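Local coordinates for protein tyrocidine synthase 2 (PDB 6TA8) that belongs to the nonribosomal peptide synthetases and is represented here by a condensation-type domain built from two sheet-and-helix lobes, at residues 279-284 / 383-388; 423-428 / 432-437. All blocks are in the same frame, centred on the assembly; numbering follows the deposited sequence.

Contact 1 (279-284 / 383-388)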
loop_
_atom_site.group_PDB
_atom_site.type_symbol
_atom_site.label_atom_id
_atom_site.label_comp_id
_atom_site.label_asym_id
_atom_site.label_seq_id
_atom_site.Cartn_x
_atom_site.Cartn_y
_atom_site.Cartn_z
ATOM N N ASP A 279 -15.593 -1.064 7.402
ATOM C CA ASP A 279 -17.038 -0.940 7.235
ATOM C C ASP A 279 -17.482 0.515 7.330
ATOM O O ASP A 279 -18.251 0.997 6.489
ATOM C CB ASP A 279 -17.763 -1.793 8.278
ATOM C CG ASP A 279 -17.591 -3.280 8.040
ATOM O OD1 ASP A 279 -17.405 -3.679 6.871
ATOM O OD2 ASP A 279 -17.644 -4.051 9.022
ATOM N N LEU A 280 -17.007 1.232 8.349
ATOM C CA LEU A 280 -17.439 2.609 8.560
ATOM C C LEU A 280 -16.810 3.563 7.550
ATOM O O LEU A 280 -17.455 4.528 7.123
ATOM C CB LEU A 280 -17.105 3.048 9.985
ATOM C CG LEU A 280 -17.624 2.137 11.100
ATOM C CD1 LEU A 280 -17.194 2.654 12.464
ATOM C CD2 LEU A 280 -19.138 2.005 11.023
ATOM N N LEU A 281 -15.561 3.311 7.156
ATOM C CA LEU A 281 -14.892 4.203 6.213
ATOM C C LEU A 281 -15.485 4.096 4.815
ATOM O O LEU A 281 -15.528 5.094 4.086
ATOM C CB LEU A 281 -13.394 3.904 6.176
ATOM C CG LEU A 281 -12.595 4.292 7.421
ATOM C CD1 LEU A 281 -11.111 4.046 7.203
ATOM C CD2 LEU A 281 -12.853 5.742 7.795
ATOM N N LEU A 282 -15.942 2.906 4.420
ATOM C CA LEU A 282 -16.534 2.744 3.097
ATOM C C LEU A 282 -17.987 3.199 3.060
ATOM O O LEU A 282 -18.475 3.614 2.002
ATOM C CB LEU A 282 -16.426 1.287 2.643
ATOM C CG LEU A 282 -15.027 0.813 2.240
ATOM C CD1 LEU A 282 -15.074 -0.611 1.704
ATOM C CD2 LEU A 282 -14.414 1.757 1.216
ATOM N N THR A 283 -18.689 3.127 4.193
ATOM C CA THR A 283 -20.062 3.618 4.245
ATOM C C THR A 283 -20.105 5.131 4.073
ATOM O O THR A 283 -20.876 5.652 3.259
ATOM C CB THR A 283 -20.718 3.206 5.564
ATOM O OG1 THR A 283 -20.679 1.780 5.694
ATOM C CG2 THR A 283 -22.165 3.675 5.610
ATOM N N ALA A 284 -19.279 5.853 4.834
ATOM C CA ALA A 284 -19.189 7.299 4.672
ATOM C C ALA A 284 -18.626 7.692 3.314
ATOM O O ALA A 284 -18.894 8.802 2.844
ATOM C CB ALA A 284 -18.331 7.902 5.786
ATOM N N ILE A 383 -12.059 4.724 -8.551
ATOM C CA ILE A 383 -11.605 5.166 -7.239
ATOM C C ILE A 383 -10.879 4.010 -6.568
ATOM O O ILE A 383 -11.338 2.864 -6.620
ATOM C CB ILE A 383 -12.775 5.653 -6.359
ATOM C CG1 ILE A 383 -13.630 6.671 -7.114
ATOM C CG2 ILE A 383 -12.256 6.246 -5.058
ATOM C CD1 ILE A 383 -14.838 7.137 -6.332
ATOM N N SER A 384 -9.746 4.313 -5.944
ATOM C CA SER A 384 -8.972 3.336 -5.191
ATOM C C SER A 384 -8.971 3.728 -3.721
ATOM O O SER A 384 -8.727 4.891 -3.385
ATOM C CB SER A 384 -7.539 3.242 -5.720
ATOM O OG SER A 384 -6.799 2.262 -5.013
ATOM N N PHE A 385 -9.248 2.759 -2.852
ATOM C CA PHE A 385 -9.246 2.967 -1.412
ATOM C C PHE A 385 -8.250 2.019 -0.760
ATOM O O PHE A 385 -8.089 0.875 -1.195
ATOM C CB PHE A 385 -10.640 2.755 -0.812
ATOM C CG PHE A 385 -10.776 3.259 0.597
ATOM C CD1 PHE A 385 -11.118 4.578 0.845
ATOM C CD2 PHE A 385 -10.555 2.417 1.674
ATOM C CE1 PHE A 385 -11.242 5.044 2.139
ATOM C CE2 PHE A 385 -10.677 2.877 2.971
ATOM C CZ PHE A 385 -11.021 4.193 3.203
ATOM N N ASN A 386 -7.586 2.503 0.287
ATOM C CA ASN A 386 -6.581 1.718 0.997
ATOM C C ASN A 386 -6.458 2.257 2.413
ATOM O O ASN A 386 -6.124 3.430 2.602
ATOM C CB ASN A 386 -5.228 1.776 0.281
ATOM C CG ASN A 386 -4.160 0.959 0.984
ATOM O OD1 ASN A 386 -4.465 0.020 1.720
ATOM N ND2 ASN A 386 -2.901 1.313 0.758
ATOM N N TYR A 387 -6.725 1.404 3.398
ATOM C CA TYR A 387 -6.575 1.749 4.805
ATOM C C TYR A 387 -5.255 1.182 5.308
ATOM O O TYR A 387 -5.053 -0.038 5.293
ATOM C CB TYR A 387 -7.742 1.215 5.632
ATOM C CG TYR A 387 -7.594 1.474 7.113
ATOM C CD1 TYR A 387 -7.627 2.767 7.617
ATOM C CD2 TYR A 387 -7.413 0.426 8.006
ATOM C CE1 TYR A 387 -7.488 3.011 8.969
ATOM C CE2 TYR A 387 -7.273 0.660 9.361
ATOM C CZ TYR A 387 -7.310 1.955 9.837
ATOM O OH TYR A 387 -7.173 2.194 11.185
ATOM N N LEU A 388 -4.362 2.064 5.756
ATOM C CA LEU A 388 -3.017 1.663 6.146
ATOM C C LEU A 388 -2.908 1.245 7.606
ATOM O O LEU A 388 -1.914 0.613 7.979
ATOM C CB LEU A 388 -2.033 2.805 5.873
ATOM C CG LEU A 388 -1.945 3.275 4.419
ATOM C CD1 LEU A 388 -1.599 4.754 4.348
ATOM C CD2 LEU A 388 -0.930 2.446 3.643
#

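Contact 2 (423-428 / 432-437)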
loop_
_atom_site.group_PDB
_atom_site.type_symbol
_atom_site.label_atom_id
_atom_site.label_comp_id
_atom_site.label_asym_id
_atom_site.label_seq_id
_atom_site.Cartn_x
_atom_site.Cartn_y
_atom_site.Cartn_z
ATOM N N ILE A 423 -7.678 7.332 -2.685
ATOM C CA ILE A 423 -8.107 7.716 -1.347
ATOM C C ILE A 423 -7.414 6.794 -0.354
ATOM O O ILE A 423 -7.669 5.583 -0.330
ATOM C CB ILE A 423 -9.633 7.651 -1.198
ATOM C CG1 ILE A 423 -10.300 8.575 -2.220
ATOM C CG2 ILE A 423 -10.046 8.025 0.216
ATOM C CD1 ILE A 423 -11.809 8.558 -2.164
ATOM N N SER A 424 -6.536 7.363 0.466
ATOM C CA SER A 424 -5.818 6.627 1.492
ATOM C C SER A 424 -6.357 6.991 2.869
ATOM O O SER A 424 -6.998 8.028 3.058
ATOM C CB SER A 424 -4.313 6.911 1.423
ATOM O OG SER A 424 -3.757 6.419 0.215
ATOM N N ALA A 425 -6.090 6.116 3.835
ATOM C CA ALA A 425 -6.578 6.305 5.196
ATOM C C ALA A 425 -5.553 5.738 6.163
ATOM O O ALA A 425 -5.213 4.554 6.083
ATOM C CB ALA A 425 -7.937 5.630 5.394
ATOM N N MET A 426 -5.064 6.579 7.071
ATOM C CA MET A 426 -4.090 6.156 8.064
ATOM C C MET A 426 -4.326 6.934 9.347
ATOM O O MET A 426 -4.866 8.044 9.328
ATOM C CB MET A 426 -2.652 6.361 7.572
ATOM C CG MET A 426 -2.255 7.819 7.402
ATOM S SD MET A 426 -0.552 8.022 6.844
ATOM C CE MET A 426 0.339 7.177 8.148
ATOM N N ILE A 427 -3.918 6.339 10.463
ATOM C CA ILE A 427 -4.030 6.955 11.779
ATOM C C ILE A 427 -2.622 7.229 12.283
ATOM O O ILE A 427 -1.832 6.296 12.481
ATOM C CB ILE A 427 -4.807 6.065 12.761
ATOM C CG1 ILE A 427 -6.254 5.896 12.298
ATOM C CG2 ILE A 427 -4.756 6.650 14.163
ATOM C CD1 ILE A 427 -7.122 5.141 13.278
ATOM N N GLU A 428 -2.304 8.505 12.486
ATOM C CA GLU A 428 -0.988 8.923 12.945
ATOM C C GLU A 428 -1.150 9.944 14.061
ATOM O O GLU A 428 -1.919 10.901 13.920
ATOM C CB GLU A 428 -0.163 9.514 11.797
ATOM C CG GLU A 428 1.160 10.119 12.233
ATOM C CD GLU A 428 2.225 10.026 11.160
ATOM O OE1 GLU A 428 2.151 9.099 10.328
ATOM O OE2 GLU A 428 3.135 10.882 11.149
ATOM N N LEU A 432 -6.966 10.215 12.740
ATOM C CA LEU A 432 -7.323 9.578 11.476
ATOM C C LEU A 432 -7.237 10.618 10.369
ATOM O O LEU A 432 -8.001 11.588 10.360
ATOM C CB LEU A 432 -8.725 8.982 11.560
ATOM C CG LEU A 432 -9.373 8.564 10.241
ATOM C CD1 LEU A 432 -8.799 7.245 9.752
ATOM C CD2 LEU A 432 -10.883 8.471 10.394
ATOM N N ARG A 433 -6.304 10.431 9.440
ATOM C CA ARG A 433 -6.022 11.415 8.403
ATOM C C ARG A 433 -6.284 10.796 7.038
ATOM O O ARG A 433 -5.637 9.812 6.664
ATOM C CB ARG A 433 -4.580 11.915 8.508
ATOM C CG ARG A 433 -4.204 12.369 9.911
ATOM C CD ARG A 433 -2.923 13.183 9.931
ATOM N NE ARG A 433 -1.736 12.335 9.938
ATOM C CZ ARG A 433 -0.865 12.262 8.939
ATOM N NH1 ARG A 433 0.188 11.461 9.035
ATOM N NH2 ARG A 433 -1.042 12.990 7.844
ATOM N N ILE A 434 -7.227 11.376 6.301
ATOM C CA ILE A 434 -7.598 10.914 4.968
ATOM C C ILE A 434 -6.920 11.802 3.937
ATOM O O ILE A 434 -6.810 13.021 4.125
ATOM C CB ILE A 434 -9.127 10.925 4.783
ATOM C CG1 ILE A 434 -9.821 10.298 5.996
ATOM C CG2 ILE A 434 -9.517 10.210 3.497
ATOM C CD1 ILE A 434 -9.553 8.822 6.165
ATOM N N SER A 435 -6.464 11.195 2.844
ATOM C CA SER A 435 -5.806 11.912 1.760
ATOM C C SER A 435 -6.387 11.449 0.433
ATOM O O SER A 435 -6.536 10.245 0.205
ATOM C CB SER A 435 -4.291 11.686 1.786
ATOM O OG SER A 435 -3.746 12.055 3.042
ATOM N N VAL A 436 -6.713 12.404 -0.434
ATOM C CA VAL A 436 -7.295 12.125 -1.742
ATOM C C VAL A 436 -6.327 12.623 -2.807
ATOM O O VAL A 436 -6.013 13.819 -2.856
ATOM C CB VAL A 436 -8.674 12.783 -1.908
ATOM C CG1 VAL A 436 -9.298 12.378 -3.236
ATOM C CG2 VAL A 436 -9.584 12.409 -0.746
ATOM N N GLY A 437 -5.860 11.710 -3.654
ATOM C CA GLY A 437 -4.952 12.051 -4.735
ATOM C C GLY A 437 -5.707 12.217 -6.041
ATOM O O GLY A 437 -6.520 11.367 -6.414
#

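Contact 1 (279-284 / 383-388)
With CG anti to the backbone N (chi1 -167°), F385 sends its ring off strand 383-388 toward helix 279-284, where L281 and L282 receive it. Both leucines have CG anti to their own carbonyl carbon, and this torsion brings CD1 of L281 and CD2 of L282 to the strand. The two meet the phenylalanine differently. L282 lays CD2 over one face of the ring in a CH-pi contact, 4.1 Å from the ring centroid and only 17° off the normal, displaced toward the rim on the CG and CD2 side. L281 comes to the far end of the same ring at about a right angle, its CB 3.8 Å from F385 CZ. Its CD1 methyl then continues to the next aromatic on this face of the strand, lying 3.7 Å from Y387 CD1. One leucine thus bridges two rings, while the other covers a face of F385. No hydrogen bond crosses the interface, so the fit depends on apolar packing alone. Inside the helix, D279 O accepts from both T283 N and T283 OG1, the hydroxyl at 2.7 Å, and the two donors arrive from opposite faces of the carbonyl plane. The axes of the two segments approach to 10.5 Å at 150°, not far from antiparallel. Helix 277-293 packs in this way on one face of the six-stranded sheet, with L285 and N278 adding to the surroundings of F385; strand 383-390 runs between strands 297-304 and 421-428, and helix 339-351 touches D279 and T283.

Contact 2 (423-428 / 432-437)
S424 and S435 face each other as a hydrogen-bonded antiparallel pair, with S424 N giving to S435 O at 2.9 Å and S435 N returning a longer bond to S424 O. M426 and R433 form the second hydrogen-bonded pair: R433 N reaches M426 O at 2.8 Å in an almost straight bond (175°), whereas the return bond from M426 N to R433 O is weak. Between and beyond these lie the non-hydrogen-bonded pairs, whose side chains share the face of I423, A425, I427, L432, I434 and V436. There I434 spreads both branches, CD1 against A425 CB at 3.7 Å and CG2 against I423 CG2 at 4.0 Å. The I427 and L432 side chains lie at a slant to each other, with I427 CG1 3.8 Å from L432 CD1, and I423 lies alongside V436, both pointing the same way. On the face of S424, M426, R433 and S435, the bend of R433 at chi3 (-83°) turns the guanidinium so that NH1 comes to E428, which reaches it with its extended side chain. A salt bridge joins E428 OE1 to R433 NH1 at 3.3 Å; the two planar groups stand nearly perpendicular, 84° apart, so the carboxylate does not pair flat with the guanidinium. E428 CB sits at the guanidinium edge, in its plane, and M426 SD lies 4.1 Å from R433 NH1. Further out, S435 OG is hydrogen-bonded to S254 OG on strand 250-256. The apolar side chains are met by L281 and L285 of helix 277-293, which touch A425 and I423, and by helix 259-267, which touches I427 and L432. Strands 421-428 and 431-439 form a beta hairpin, here built into the mixed sheet of a condensation-domain lobe.

How the contacts relate
Followed from the N terminus, the chain first lays down helix 277-293, then passes through strands 297-304 and 325-332 and helices 339-351 and 359-365 before strand 383-390 returns to that helix; contact 1 thus closes a loop of 98 intervening residues. Contact 2 opens afterwards and is local, with three residues between its segments. The two are in series, neither nested nor crossed. Their centres lie about 10 Å apart, and strands 383-390 and 421-428 run parallel as neighbours in one sheet, probably hydrogen-bonded through L388 N to A425 O. Contact 1 seats a helix on this sheet, and contact 2 continues the sheet from strand 383-390 toward strand 250-256.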